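Mitogen-activated protein kinase, putative (Map kinase-like protein) (PDB 3PG1) probably transfers phosphate from ATP to serine and threonine residues of other proteins, as a MAP kinase of the parasite Leishmania major. Local coordinates at residues Leu204-Lys209 with Ser237-Gln242; Asn244-Val249 with Leu301-Gln306; His18-Pro23 with Asp96-Phe101; Lys52-Thr57 with Val64-Asp69. One frame throughout, in Å; residues are numbered along the deposited sequence.

How the contacts relate
The four contacts fall into two pairs, one in each lobe of the kinase fold. Contacts 1 and 2 share helix 239-250 of the C-lobe, with centres 12 Å apart, and M206 CE of contact 1 lies 3.9 Å from F303 CE2 of contact 2. Contacts 3 and 4 belong to the N-lobe, 16 Å apart between centres; F101 CE1 packs 3.7 Å from L67 CD2, and contact 4 is nested in the loop that contact 3 closes. Centres of contacts 1 and 4 are 34 Å apart. Contact 4 begins at K52, the position of the VAIK lysine beside the nucleotide cleft, whereas contact 1 follows the APE motif of the activation segment.

Contact 1 (Leu204-Lys209 with Ser237-Gln242); sequences LVMQFK and STFYNQ
F239 turns the edge of its ring to the end of helix 202-205: V205 O lies in the ring plane, 3.4 Å from F239 CE1, and M206 CA sits near the same edge. The CD2 edge of F239 stands 3.8 Å above one face of the Y240 ring, over its centre, while Y269 meets F239 edge-to-face from outside the two segments. The F239 ring reaches V205 because its CG is anti to the backbone N (chi1 169°), which swings it out from the first turn of helix 239-250. V205 adds two methyl contacts, CG1 at 4.0 Å from F239 CD1 and CG2 at 4.3 Å from Q242 CG; the amide of Q242 is turned elsewhere, its NE2 bonding to F234 O. Just before F239 the helix start is fixed by a capping box, in which N241 N donates to T238 OG1 (3.0 Å). N241 OD1 takes two donors, S237 N on a lone pair at 2.7 Å and T238 N above the carbonyl plane, and N241 ND2 reaches S237 OG almost straight (175°). No hydrogen bond crosses between the segments. The aromatic C-H edge, slightly positive, faces a helix-terminal carbonyl, which would probably give a modest electrostatic gain added to apolar packing between the region after the APE motif and helix 239-250.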
loop_
_atom_site.group_PDB
_atom_site.type_symbol
_atom_site.label_atom_id
_atom_site.label_comp_id
_atom_site.label_asym_id
_atom_site.label_seq_id
_atom_site.Cartn_x
_atom_site.Cartn_y
_atom_site.Cartn_z
ATOM N N LEU A 204 -12.000 -8.865 -5.400
ATOM C CA LEU A 204 -11.144 -8.235 -6.439
ATOM C C LEU A 204 -10.786 -9.258 -7.504
ATOM O O LEU A 204 -10.688 -8.911 -8.681
ATOM C CB LEU A 204 -9.855 -7.628 -5.856
ATOM C CG LEU A 204 -10.053 -6.411 -4.883
ATOM C CD1 LEU A 204 -8.737 -5.917 -4.420
ATOM C CD2 LEU A 204 -10.778 -5.219 -5.602
ATOM N N VAL A 205 -10.594 -10.541 -7.108
ATOM C CA VAL A 205 -10.277 -11.597 -8.107
ATOM C C VAL A 205 -11.502 -11.695 -9.053
ATOM O O VAL A 205 -11.344 -11.940 -10.250
ATOM C CB VAL A 205 -9.980 -12.979 -7.412
ATOM C CG1 VAL A 205 -9.820 -14.108 -8.456
ATOM C CG2 VAL A 205 -8.741 -12.895 -6.475
ATOM N N MET A 206 -12.729 -11.529 -8.488
ATOM C CA MET A 206 -13.977 -11.577 -9.267
ATOM C C MET A 206 -14.369 -10.214 -9.859
ATOM O O MET A 206 -15.498 -10.039 -10.331
ATOM C CB MET A 206 -15.096 -12.226 -8.464
ATOM C CG MET A 206 -14.755 -13.660 -8.025
ATOM S SD MET A 206 -16.145 -14.471 -7.208
ATOM C CE MET A 206 -16.305 -13.458 -5.693
ATOM N N GLN A 207 -13.421 -9.264 -9.863
ATOM C CA GLN A 207 -13.560 -7.955 -10.525
ATOM C C GLN A 207 -14.820 -7.184 -10.143
ATOM O O GLN A 207 -15.379 -6.475 -10.978
ATOM C CB GLN A 207 -13.494 -8.143 -12.085
ATOM C CG GLN A 207 -12.226 -8.831 -12.564
ATOM C CD GLN A 207 -12.340 -9.499 -13.928
ATOM O OE1 GLN A 207 -13.438 -9.754 -14.484
ATOM N NE2 GLN A 207 -11.182 -9.836 -14.470
ATOM N N PHE A 208 -15.276 -7.325 -8.891
ATOM C CA PHE A 208 -16.445 -6.589 -8.406
ATOM C C PHE A 208 -16.136 -5.087 -8.303
ATOM O O PHE A 208 -15.163 -4.668 -7.670
ATOM C CB PHE A 208 -16.894 -7.138 -7.055
ATOM C CG PHE A 208 -18.163 -6.545 -6.498
ATOM C CD1 PHE A 208 -19.351 -6.591 -7.225
ATOM C CD2 PHE A 208 -18.200 -6.041 -5.203
ATOM C CE1 PHE A 208 -20.550 -6.099 -6.678
ATOM C CE2 PHE A 208 -19.400 -5.517 -4.672
ATOM C CZ PHE A 208 -20.556 -5.536 -5.424
ATOM N N LYS A 209 -16.958 -4.277 -8.938
ATOM C CA LYS A 209 -16.738 -2.827 -8.932
ATOM C C LYS A 209 -17.088 -2.186 -7.560
ATOM O O LYS A 209 -16.602 -1.099 -7.256
ATOM C CB LYS A 209 -17.544 -2.162 -10.072
ATOM C CG LYS A 209 -19.048 -2.416 -10.023
ATOM C CD LYS A 209 -19.865 -1.132 -9.981
ATOM C CE LYS A 209 -21.278 -1.338 -10.490
ATOM N NZ LYS A 209 -22.050 -2.313 -9.666
ATOM N N SER A 237 -2.057 -19.101 -9.965
ATOM C CA SER A 237 -1.517 -18.535 -11.210
ATOM C C SER A 237 -2.610 -18.144 -12.190
ATOM O O SER A 237 -2.300 -17.659 -13.287
ATOM C CB SER A 237 -0.575 -19.533 -11.867
ATOM O OG SER A 237 -1.286 -20.691 -12.281
ATOM N N THR A 238 -3.878 -18.444 -11.865
ATOM C CA THR A 238 -4.990 -18.152 -12.778
ATOM C C THR A 238 -6.173 -17.749 -11.957
ATOM O O THR A 238 -6.211 -18.004 -10.746
ATOM C CB THR A 238 -5.422 -19.370 -13.687
ATOM O OG1 THR A 238 -6.069 -20.377 -12.893
ATOM C CG2 THR A 238 -4.272 -19.997 -14.498
ATOM N N PHE A 239 -7.186 -17.192 -12.614
ATOM C CA PHE A 239 -8.443 -16.828 -11.964
ATOM C C PHE A 239 -9.052 -18.079 -11.251
ATOM O O PHE A 239 -9.423 -17.991 -10.092
ATOM C CB PHE A 239 -9.418 -16.301 -13.057
ATOM C CG PHE A 239 -10.847 -16.117 -12.601
ATOM C CD1 PHE A 239 -11.271 -14.908 -12.057
ATOM C CD2 PHE A 239 -11.795 -17.110 -12.817
ATOM C CE1 PHE A 239 -12.594 -14.746 -11.628
ATOM C CE2 PHE A 239 -13.107 -16.950 -12.386
ATOM C CZ PHE A 239 -13.505 -15.755 -11.812
ATOM N N TYR A 240 -9.141 -19.233 -11.945
ATOM C CA TYR A 240 -9.772 -20.408 -11.327
ATOM C C TYR A 240 -8.951 -21.058 -10.236
ATOM O O TYR A 240 -9.508 -21.470 -9.213
ATOM C CB TYR A 240 -10.154 -21.468 -12.371
ATOM C CG TYR A 240 -11.160 -21.008 -13.403
ATOM C CD1 TYR A 240 -12.500 -20.828 -13.066
ATOM C CD2 TYR A 240 -10.785 -20.793 -14.726
ATOM C CE1 TYR A 240 -13.437 -20.442 -14.019
ATOM C CE2 TYR A 240 -11.712 -20.388 -15.682
ATOM C CZ TYR A 240 -13.039 -20.214 -15.324
ATOM O OH TYR A 240 -13.974 -19.885 -16.270
ATOM N N ASN A 241 -7.641 -21.197 -10.463
ATOM C CA ASN A 241 -6.810 -21.890 -9.511
ATOM C C ASN A 241 -6.510 -21.075 -8.267
ATOM O O ASN A 241 -6.252 -21.657 -7.218
ATOM C CB ASN A 241 -5.632 -22.629 -10.156
ATOM C CG ASN A 241 -4.414 -21.781 -10.487
ATOM O OD1 ASN A 241 -4.058 -20.887 -9.756
ATOM N ND2 ASN A 241 -3.734 -22.073 -11.596
ATOM N N GLN A 242 -6.615 -19.736 -8.369
ATOM C CA GLN A 242 -6.469 -18.823 -7.227
ATOM C C GLN A 242 -7.732 -18.985 -6.370
ATOM O O GLN A 242 -7.656 -19.164 -5.149
ATOM C CB GLN A 242 -6.349 -17.344 -7.708
ATOM C CG GLN A 242 -6.180 -16.315 -6.526
ATOM C CD GLN A 242 -4.820 -16.426 -5.841
ATOM O OE1 GLN A 242 -3.836 -16.830 -6.437
ATOM N NE2 GLN A 242 -4.715 -16.022 -4.590
#

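Contact 2 (Asn244-Val249 with Leu301-Gln306); sequences NKIVEV and LEFNPQ
On the loop side, F303 makes the contacts, its ring meeting two methyl groups of helix 239-250. I246 CG2 meets the ring edge, 3.9 Å from F303 CD1, the two side chains crossing at about a right angle; V247 CG2 comes in aslant, 4.0 Å from F303 CE1. The first torsion of I246 puts CG2 anti to the backbone N, on the side facing F303, while W218 of helix 214-229 touches I246 and P253 touches F303. Beyond this patch the solvent side begins, at N244 and E248 on the helix and at Q306 in the loop. N244 ND2 makes a weak bond to E248 OE2 (3.0 Å, 121°). The buried N304 amide turns its polar atoms to Q306 within the loop: OD1 accepts from Q306 N at 2.9 Å, and ND2 donates to Q306 OE1 at 162°. The N304 bond to Q306 N defines an Asx turn, here introducing the 3-10 segment at 305-306, in the loop after helix 291-300 that packs against helix 239-250 of the protein kinase C-lobe.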
loop_
_atom_site.group_PDB
_atom_site.type_symbol
_atom_site.label_atom_id
_atom_site.label_comp_id
_atom_site.label_asym_id
_atom_site.label_seq_id
_atom_site.Cartn_x
_atom_site.Cartn_y
_atom_site.Cartn_z
ATOM N N ASN A 244 -9.715 -21.567 -6.376
ATOM C CA ASN A 244 -9.685 -22.917 -5.844
ATOM C C ASN A 244 -8.801 -23.009 -4.599
ATOM O O ASN A 244 -9.207 -23.616 -3.623
ATOM C CB ASN A 244 -9.244 -23.938 -6.909
ATOM C CG ASN A 244 -9.358 -25.348 -6.397
ATOM O OD1 ASN A 244 -10.453 -25.898 -6.304
ATOM N ND2 ASN A 244 -8.240 -25.977 -6.092
ATOM N N LYS A 245 -7.599 -22.421 -4.633
ATOM C CA LYS A 245 -6.697 -22.405 -3.480
ATOM C C LYS A 245 -7.339 -21.740 -2.272
ATOM O O LYS A 245 -7.143 -22.185 -1.143
ATOM C CB LYS A 245 -5.379 -21.705 -3.850
ATOM C CG LYS A 245 -4.482 -22.701 -4.631
ATOM C CD LYS A 245 -3.320 -22.016 -5.307
ATOM C CE LYS A 245 -2.608 -22.966 -6.244
ATOM N NZ LYS A 245 -3.364 -23.144 -7.518
ATOM N N ILE A 246 -8.131 -20.686 -2.512
ATOM C CA ILE A 246 -8.794 -19.966 -1.434
ATOM C C ILE A 246 -9.888 -20.851 -0.815
ATOM O O ILE A 246 -9.950 -20.998 0.416
ATOM C CB ILE A 246 -9.380 -18.617 -1.970
ATOM C CG1 ILE A 246 -8.254 -17.603 -2.310
ATOM C CG2 ILE A 246 -10.406 -18.034 -0.950
ATOM C CD1 ILE A 246 -8.770 -16.220 -3.049
ATOM N N VAL A 247 -10.777 -21.381 -1.670
ATOM C CA VAL A 247 -11.915 -22.222 -1.276
ATOM C C VAL A 247 -11.471 -23.517 -0.557
ATOM O O VAL A 247 -12.101 -23.903 0.415
ATOM C CB VAL A 247 -12.877 -22.446 -2.475
ATOM C CG1 VAL A 247 -13.827 -23.614 -2.238
ATOM C CG2 VAL A 247 -13.659 -21.169 -2.776
ATOM N N GLU A 248 -10.350 -24.106 -0.969
ATOM C CA GLU A 248 -9.741 -25.269 -0.325
ATOM C C GLU A 248 -9.482 -24.980 1.151
ATOM O O GLU A 248 -9.603 -25.874 1.967
ATOM C CB GLU A 248 -8.400 -25.620 -0.962
ATOM C CG GLU A 248 -8.485 -26.486 -2.194
ATOM C CD GLU A 248 -7.140 -26.891 -2.779
ATOM O OE1 GLU A 248 -6.090 -26.441 -2.261
ATOM O OE2 GLU A 248 -7.142 -27.619 -3.799
ATOM N N VAL A 249 -9.133 -23.737 1.494
ATOM C CA VAL A 249 -8.864 -23.340 2.870
ATOM C C VAL A 249 -10.161 -22.890 3.549
ATOM O O VAL A 249 -10.530 -23.467 4.580
ATOM C CB VAL A 249 -7.730 -22.265 2.953
ATOM C CG1 VAL A 249 -7.732 -21.530 4.293
ATOM C CG2 VAL A 249 -6.360 -22.891 2.678
ATOM N N LEU A 301 -9.966 -13.761 6.938
ATOM C CA LEU A 301 -10.046 -14.447 5.633
ATOM C C LEU A 301 -11.430 -15.008 5.364
ATOM O O LEU A 301 -11.558 -16.139 4.878
ATOM C CB LEU A 301 -8.939 -15.520 5.522
ATOM C CG LEU A 301 -7.468 -14.974 5.554
ATOM C CD1 LEU A 301 -6.484 -16.115 5.568
ATOM C CD2 LEU A 301 -7.184 -14.023 4.382
ATOM N N GLU A 302 -12.480 -14.205 5.662
ATOM C CA GLU A 302 -13.844 -14.585 5.302
ATOM C C GLU A 302 -13.974 -14.304 3.821
ATOM O O GLU A 302 -13.668 -13.198 3.396
ATOM C CB GLU A 302 -14.918 -13.755 6.060
ATOM C CG GLU A 302 -15.206 -14.345 7.417
ATOM C CD GLU A 302 -16.044 -15.612 7.442
ATOM O OE1 GLU A 302 -16.617 -16.008 6.401
ATOM O OE2 GLU A 302 -16.163 -16.179 8.547
ATOM N N PHE A 303 -14.455 -15.282 3.058
ATOM C CA PHE A 303 -14.610 -15.140 1.602
ATOM C C PHE A 303 -15.528 -13.951 1.291
ATOM O O PHE A 303 -15.236 -13.124 0.424
ATOM C CB PHE A 303 -15.227 -16.437 1.035
ATOM C CG PHE A 303 -15.231 -16.496 -0.474
ATOM C CD1 PHE A 303 -14.205 -17.134 -1.163
ATOM C CD2 PHE A 303 -16.242 -15.878 -1.211
ATOM C CE1 PHE A 303 -14.212 -17.193 -2.569
ATOM C CE2 PHE A 303 -16.234 -15.912 -2.621
ATOM C CZ PHE A 303 -15.239 -16.601 -3.284
ATOM N N ASN A 304 -16.628 -13.859 2.012
ATOM C CA ASN A 304 -17.594 -12.792 1.770
ATOM C C ASN A 304 -17.233 -11.555 2.623
ATOM O O ASN A 304 -17.277 -11.657 3.853
ATOM C CB ASN A 304 -19.018 -13.307 2.106
ATOM C CG ASN A 304 -20.116 -12.281 1.952
ATOM O OD1 ASN A 304 -19.848 -11.134 1.634
ATOM N ND2 ASN A 304 -21.397 -12.685 2.090
ATOM N N PRO A 305 -16.953 -10.365 2.001
ATOM C CA PRO A 305 -16.634 -9.152 2.799
ATOM C C PRO A 305 -17.725 -8.712 3.777
ATOM O O PRO A 305 -17.402 -8.111 4.806
ATOM C CB PRO A 305 -16.431 -8.070 1.721
ATOM C CG PRO A 305 -17.160 -8.567 0.572
ATOM C CD PRO A 305 -16.923 -10.047 0.559
ATOM N N GLN A 306 -18.998 -9.054 3.512
ATOM C CA GLN A 306 -20.090 -8.689 4.445
ATOM C C GLN A 306 -19.874 -9.340 5.835
ATOM O O GLN A 306 -20.414 -8.819 6.785
ATOM C CB GLN A 306 -21.449 -9.194 3.921
ATOM C CG GLN A 306 -21.742 -8.623 2.537
ATOM C CD GLN A 306 -22.943 -9.186 1.872
ATOM O OE1 GLN A 306 -23.254 -10.385 1.958
ATOM N NE2 GLN A 306 -23.621 -8.333 1.126
#

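Contact 3 (His18-Pro23 with Asp96-Phe101); sequences HAMQSP and DIFVHF
A Met-aromatic contact between M20 and F98 joins the C-terminal region of the N-terminal helix 7-19 to strand 96-100, an outermost strand of the five-stranded antiparallel sheet of the N-lobe. M20 SD approaches one side of the ring, 3.6 Å from F98 CD2 and 3.7 Å from F98 CE2. It stands 4.6 Å from the ring centroid and 66° off the ring normal, an oblique approach. The M20 chain runs extended beyond CG (chi3 174°), which carries the methyl past the sulfur to the next residue on that side of the strand, CE lying 3.9 Å from H100 CB. F98 holds its ring between the backbone N and the carbonyl carbon (chi1 40°), and Y110 on the adjoining strand 108-114 meets that ring with nearly parallel planes, M20 touching Y110 as well. The chain leaves the helix in a Schellman motif, with Q21 at positive phi and Q21 N bonded to H18 O at 3.0 Å. Farther along, S22 OG bonds to Y24 N, and D96 OD2 takes the hydroxyl of Y24. Between the two segments themselves there is no hydrogen bond or ion pair, and M20 makes the close contacts, while L17, one turn back, adds to the packing on F98; this is consistent with an attachment by dispersion and by a polarisable sulfur beside the ring.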
loop_
_atom_site.group_PDB
_atom_site.type_symbol
_atom_site.label_atom_id
_atom_site.label_comp_id
_atom_site.label_asym_id
_atom_site.label_seq_id
_atom_site.Cartn_x
_atom_site.Cartn_y
_atom_site.Cartn_z
ATOM N N HIS A 18 21.668 21.476 -6.126
ATOM C CA HIS A 18 22.747 22.440 -5.858
ATOM C C HIS A 18 22.283 23.866 -6.154
ATOM O O HIS A 18 22.415 24.735 -5.293
ATOM C CB HIS A 18 24.034 22.079 -6.631
ATOM C CG HIS A 18 24.887 21.054 -5.940
ATOM N ND1 HIS A 18 24.621 20.639 -4.635
ATOM C CD2 HIS A 18 26.012 20.436 -6.369
ATOM C CE1 HIS A 18 25.569 19.766 -4.335
ATOM N NE2 HIS A 18 26.429 19.611 -5.343
ATOM N N ALA A 19 21.650 24.071 -7.332
ATOM C CA ALA A 19 21.050 25.334 -7.784
ATOM C C ALA A 19 20.004 25.842 -6.764
ATOM O O ALA A 19 19.833 27.048 -6.602
ATOM C CB ALA A 19 20.392 25.130 -9.147
ATOM N N MET A 20 19.332 24.903 -6.069
ATOM C CA MET A 20 18.298 25.152 -5.065
ATOM C C MET A 20 18.831 25.411 -3.643
ATOM O O MET A 20 18.041 25.809 -2.777
ATOM C CB MET A 20 17.340 23.954 -5.012
ATOM C CG MET A 20 16.378 23.892 -6.166
ATOM S SD MET A 20 15.230 22.489 -6.008
ATOM C CE MET A 20 14.190 22.822 -7.378
ATOM N N GLN A 21 20.140 25.143 -3.381
ATOM C CA GLN A 21 20.772 25.235 -2.044
ATOM C C GLN A 21 20.077 24.245 -1.053
ATOM O O GLN A 21 19.992 24.504 0.152
ATOM C CB GLN A 21 20.840 26.689 -1.502
ATOM C CG GLN A 21 21.532 27.680 -2.442
ATOM C CD GLN A 21 22.221 28.845 -1.758
ATOM O OE1 GLN A 21 23.181 28.675 -0.999
ATOM N NE2 GLN A 21 21.826 30.068 -2.099
ATOM N N SER A 22 19.580 23.105 -1.601
ATOM C CA SER A 22 18.883 22.035 -0.875
ATOM C C SER A 22 19.740 21.432 0.252
ATOM O O SER A 22 20.979 21.403 0.134
ATOM C CB SER A 22 18.413 20.945 -1.840
ATOM O OG SER A 22 19.165 19.746 -1.728
ATOM N N PRO A 23 19.106 20.935 1.344
ATOM C CA PRO A 23 19.899 20.353 2.447
ATOM C C PRO A 23 20.357 18.905 2.200
ATOM O O PRO A 23 20.840 18.251 3.132
ATOM C CB PRO A 23 18.941 20.444 3.642
ATOM C CG PRO A 23 17.584 20.319 3.037
ATOM C CD PRO A 23 17.660 20.940 1.661
ATOM N N ASP A 96 9.512 15.979 2.552
ATOM C CA ASP A 96 9.687 17.229 1.826
ATOM C C ASP A 96 9.055 17.147 0.441
ATOM O O ASP A 96 8.922 16.069 -0.130
ATOM C CB ASP A 96 11.182 17.562 1.702
ATOM C CG ASP A 96 11.520 19.015 1.476
ATOM O OD1 ASP A 96 10.583 19.836 1.385
ATOM O OD2 ASP A 96 12.724 19.333 1.383
ATOM N N ILE A 97 8.695 18.314 -0.093
ATOM C CA ILE A 97 8.110 18.511 -1.415
ATOM C C ILE A 97 8.450 19.934 -1.897
ATOM O O ILE A 97 8.351 20.903 -1.133
ATOM C CB ILE A 97 6.590 18.195 -1.461
ATOM C CG1 ILE A 97 6.047 18.318 -2.915
ATOM C CG2 ILE A 97 5.781 19.036 -0.426
ATOM C CD1 ILE A 97 4.677 17.834 -3.166
ATOM N N PHE A 98 8.893 20.035 -3.153
ATOM C CA PHE A 98 9.265 21.298 -3.796
ATOM C C PHE A 98 9.067 21.206 -5.303
ATOM O O PHE A 98 9.301 20.145 -5.894
ATOM C CB PHE A 98 10.673 21.813 -3.382
ATOM C CG PHE A 98 11.779 20.790 -3.238
ATOM C CD1 PHE A 98 11.884 20.008 -2.092
ATOM C CD2 PHE A 98 12.760 20.664 -4.211
ATOM C CE1 PHE A 98 12.908 19.062 -1.958
ATOM C CE2 PHE A 98 13.801 19.739 -4.063
ATOM C CZ PHE A 98 13.861 18.934 -2.944
ATOM N N VAL A 99 8.558 22.294 -5.905
ATOM C CA VAL A 99 8.229 22.374 -7.329
ATOM C C VAL A 99 8.993 23.474 -8.038
ATOM O O VAL A 99 9.030 24.615 -7.566
ATOM C CB VAL A 99 6.701 22.501 -7.586
ATOM C CG1 VAL A 99 6.006 21.152 -7.474
ATOM C CG2 VAL A 99 6.050 23.530 -6.658
ATOM N N HIS A 100 9.606 23.126 -9.176
ATOM C CA HIS A 100 10.332 24.086 -10.000
ATOM C C HIS A 100 9.536 24.281 -11.281
ATOM O O HIS A 100 9.536 23.406 -12.147
ATOM C CB HIS A 100 11.774 23.620 -10.292
ATOM C CG HIS A 100 12.532 24.537 -11.218
ATOM N ND1 HIS A 100 13.058 24.081 -12.422
ATOM C CD2 HIS A 100 12.793 25.863 -11.106
ATOM C CE1 HIS A 100 13.633 25.130 -12.985
ATOM N NE2 HIS A 100 13.496 26.225 -12.236
ATOM N N PHE A 101 8.805 25.394 -11.365
ATOM C CA PHE A 101 8.016 25.716 -12.547
ATOM C C PHE A 101 8.827 26.591 -13.510
ATOM O O PHE A 101 9.377 27.619 -13.103
ATOM C CB PHE A 101 6.688 26.390 -12.165
ATOM C CG PHE A 101 5.691 25.500 -11.454
ATOM C CD1 PHE A 101 5.179 24.363 -12.075
ATOM C CD2 PHE A 101 5.219 25.828 -10.188
ATOM C CE1 PHE A 101 4.255 23.545 -11.420
ATOM C CE2 PHE A 101 4.273 25.020 -9.545
ATOM C CZ PHE A 101 3.797 23.886 -10.166
#

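Contact 4 (Lys52-Thr57 with Val64-Asp69); sequences KRVFNT and VNILSD
N65, paired with N56 in a two-stranded antiparallel hairpin, can be followed outward. Its CB lies 3.6 Å from N56 OD1. CG, anti to the backbone N (chi1 -174°), carries the amide toward N56 OD1. ND2 then donates to N56 OD1 at 2.9 Å, in its own amide plane and nearly along the C=O axis, although the two amides stand 86° apart; it also bonds to H107 O and lies 3.6 Å from F55 CD1. At the other branch, OD1 takes a weak bond from S68 OG. The backbone closes the pairing: V64 N gives to T57 O (2.7 Å), T57 N to V64 O, and I66 N to F55 O. A water donates to F55 O at 2.6 Å and accepts from L67 N. On the apolar side of the contact, V54 CG1 packs 3.7 Å from I66 CG2, and V76 of helix 70-85 touches I66. Two acceptors for N65 ND2 and two donors to F55 O imply that each of these atoms is held twice, in the hairpin between strand 48-54 and helix 70-85.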
loop_
_atom_site.group_PDB
_atom_site.type_symbol
_atom_site.label_atom_id
_atom_site.label_comp_id
_atom_site.label_asym_id
_atom_site.label_seq_id
_atom_site.Cartn_x
_atom_site.Cartn_y
_atom_site.Cartn_z
ATOM N N LYS A 52 12.773 11.428 -5.165
ATOM C CA LYS A 52 12.099 11.213 -6.439
ATOM C C LYS A 52 12.032 12.521 -7.214
ATOM O O LYS A 52 11.637 13.555 -6.667
ATOM C CB LYS A 52 10.693 10.618 -6.227
ATOM C CG LYS A 52 10.028 10.129 -7.517
ATOM C CD LYS A 52 8.647 9.558 -7.232
ATOM C CE LYS A 52 7.791 9.424 -8.468
ATOM N NZ LYS A 52 6.415 8.950 -8.137
ATOM N N ARG A 53 12.429 12.464 -8.490
ATOM C CA ARG A 53 12.452 13.592 -9.419
ATOM C C ARG A 53 11.461 13.298 -10.552
ATOM O O ARG A 53 11.664 12.358 -11.313
ATOM C CB ARG A 53 13.887 13.784 -9.960
ATOM C CG ARG A 53 14.108 14.978 -10.880
ATOM C CD ARG A 53 15.430 14.792 -11.597
ATOM N NE ARG A 53 15.720 15.840 -12.575
ATOM C CZ ARG A 53 15.595 15.701 -13.893
ATOM N NH1 ARG A 53 15.142 14.562 -14.405
ATOM N NH2 ARG A 53 15.920 16.698 -14.707
ATOM N N VAL A 54 10.384 14.092 -10.630
ATOM C CA VAL A 54 9.317 13.981 -11.628
ATOM C C VAL A 54 9.552 15.098 -12.659
ATOM O O VAL A 54 9.451 16.284 -12.320
ATOM C CB VAL A 54 7.907 14.084 -10.975
ATOM C CG1 VAL A 54 6.802 14.044 -12.027
ATOM C CG2 VAL A 54 7.687 13.002 -9.909
ATOM N N PHE A 55 9.889 14.713 -13.905
ATOM C CA PHE A 55 10.141 15.666 -14.982
ATOM C C PHE A 55 9.447 15.264 -16.300
ATOM O O PHE A 55 8.350 15.760 -16.590
ATOM C CB PHE A 55 11.657 15.939 -15.144
ATOM C CG PHE A 55 12.086 16.832 -16.294
ATOM C CD1 PHE A 55 11.437 18.039 -16.543
ATOM C CD2 PHE A 55 13.182 16.498 -17.084
ATOM C CE1 PHE A 55 11.848 18.869 -17.592
ATOM C CE2 PHE A 55 13.596 17.333 -18.125
ATOM C CZ PHE A 55 12.931 18.516 -18.368
ATOM N N ASN A 56 10.072 14.364 -17.080
ATOM C CA ASN A 56 9.549 13.934 -18.371
ATOM C C ASN A 56 9.229 12.440 -18.489
ATOM O O ASN A 56 9.514 11.646 -17.584
ATOM C CB ASN A 56 10.473 14.408 -19.501
ATOM C CG ASN A 56 10.467 15.905 -19.723
ATOM O OD1 ASN A 56 9.639 16.648 -19.184
ATOM N ND2 ASN A 56 11.394 16.385 -20.534
ATOM N N THR A 57 8.595 12.084 -19.617
ATOM C CA THR A 57 8.198 10.732 -20.007
ATOM C C THR A 57 8.014 10.685 -21.527
ATOM O O THR A 57 7.806 11.729 -22.150
ATOM C CB THR A 57 6.929 10.275 -19.243
ATOM O OG1 THR A 57 6.680 8.902 -19.544
ATOM C CG2 THR A 57 5.688 11.128 -19.565
ATOM N N VAL A 64 6.841 14.010 -23.320
ATOM C CA VAL A 64 5.827 14.803 -22.621
ATOM C C VAL A 64 6.336 15.242 -21.252
ATOM O O VAL A 64 6.925 14.435 -20.525
ATOM C CB VAL A 64 4.463 14.057 -22.465
ATOM C CG1 VAL A 64 3.314 15.042 -22.281
ATOM C CG2 VAL A 64 4.178 13.113 -23.631
ATOM N N ASN A 65 6.069 16.511 -20.891
ATOM C CA ASN A 65 6.370 17.041 -19.568
ATOM C C ASN A 65 5.174 16.664 -18.680
ATOM O O ASN A 65 4.031 17.010 -19.006
ATOM C CB ASN A 65 6.580 18.556 -19.598
ATOM C CG ASN A 65 7.038 19.146 -18.277
ATOM O OD1 ASN A 65 6.467 20.121 -17.777
ATOM N ND2 ASN A 65 8.094 18.587 -17.690
ATOM N N ILE A 66 5.434 15.904 -17.604
ATOM C CA ILE A 66 4.403 15.428 -16.676
ATOM C C ILE A 66 3.466 16.546 -16.195
ATOM O O ILE A 66 2.276 16.518 -16.513
ATOM C CB ILE A 66 4.998 14.550 -15.540
ATOM C CG1 ILE A 66 5.557 13.225 -16.102
ATOM C CG2 ILE A 66 3.968 14.274 -14.448
ATOM C CD1 ILE A 66 6.900 12.827 -15.576
ATOM N N LEU A 67 4.021 17.560 -15.520
ATOM C CA LEU A 67 3.268 18.689 -14.967
ATOM C C LEU A 67 2.593 19.605 -16.007
ATOM O O LEU A 67 1.775 20.453 -15.636
ATOM C CB LEU A 67 4.117 19.468 -13.943
ATOM C CG LEU A 67 4.022 19.012 -12.475
ATOM C CD1 LEU A 67 4.482 17.560 -12.280
ATOM C CD2 LEU A 67 4.838 19.910 -11.576
ATOM N N SER A 68 2.895 19.394 -17.306
ATOM C CA SER A 68 2.290 20.129 -18.414
ATOM C C SER A 68 1.074 19.414 -19.024
ATOM O O SER A 68 0.206 20.085 -19.588
ATOM C CB SER A 68 3.325 20.456 -19.480
ATOM O OG SER A 68 3.931 21.695 -19.156
ATOM N N ASP A 69 0.996 18.070 -18.904
ATOM C CA ASP A 69 -0.136 17.309 -19.440
ATOM C C ASP A 69 -1.208 17.090 -18.374
ATOM O O ASP A 69 -0.907 16.540 -17.317
ATOM C CB ASP A 69 0.308 15.968 -20.052
ATOM C CG ASP A 69 -0.863 15.102 -20.481
ATOM O OD1 ASP A 69 -1.437 15.372 -21.559
ATOM O OD2 ASP A 69 -1.244 14.192 -19.710
HETATM O O HOH W 1 7.062 17.147 -14.738
#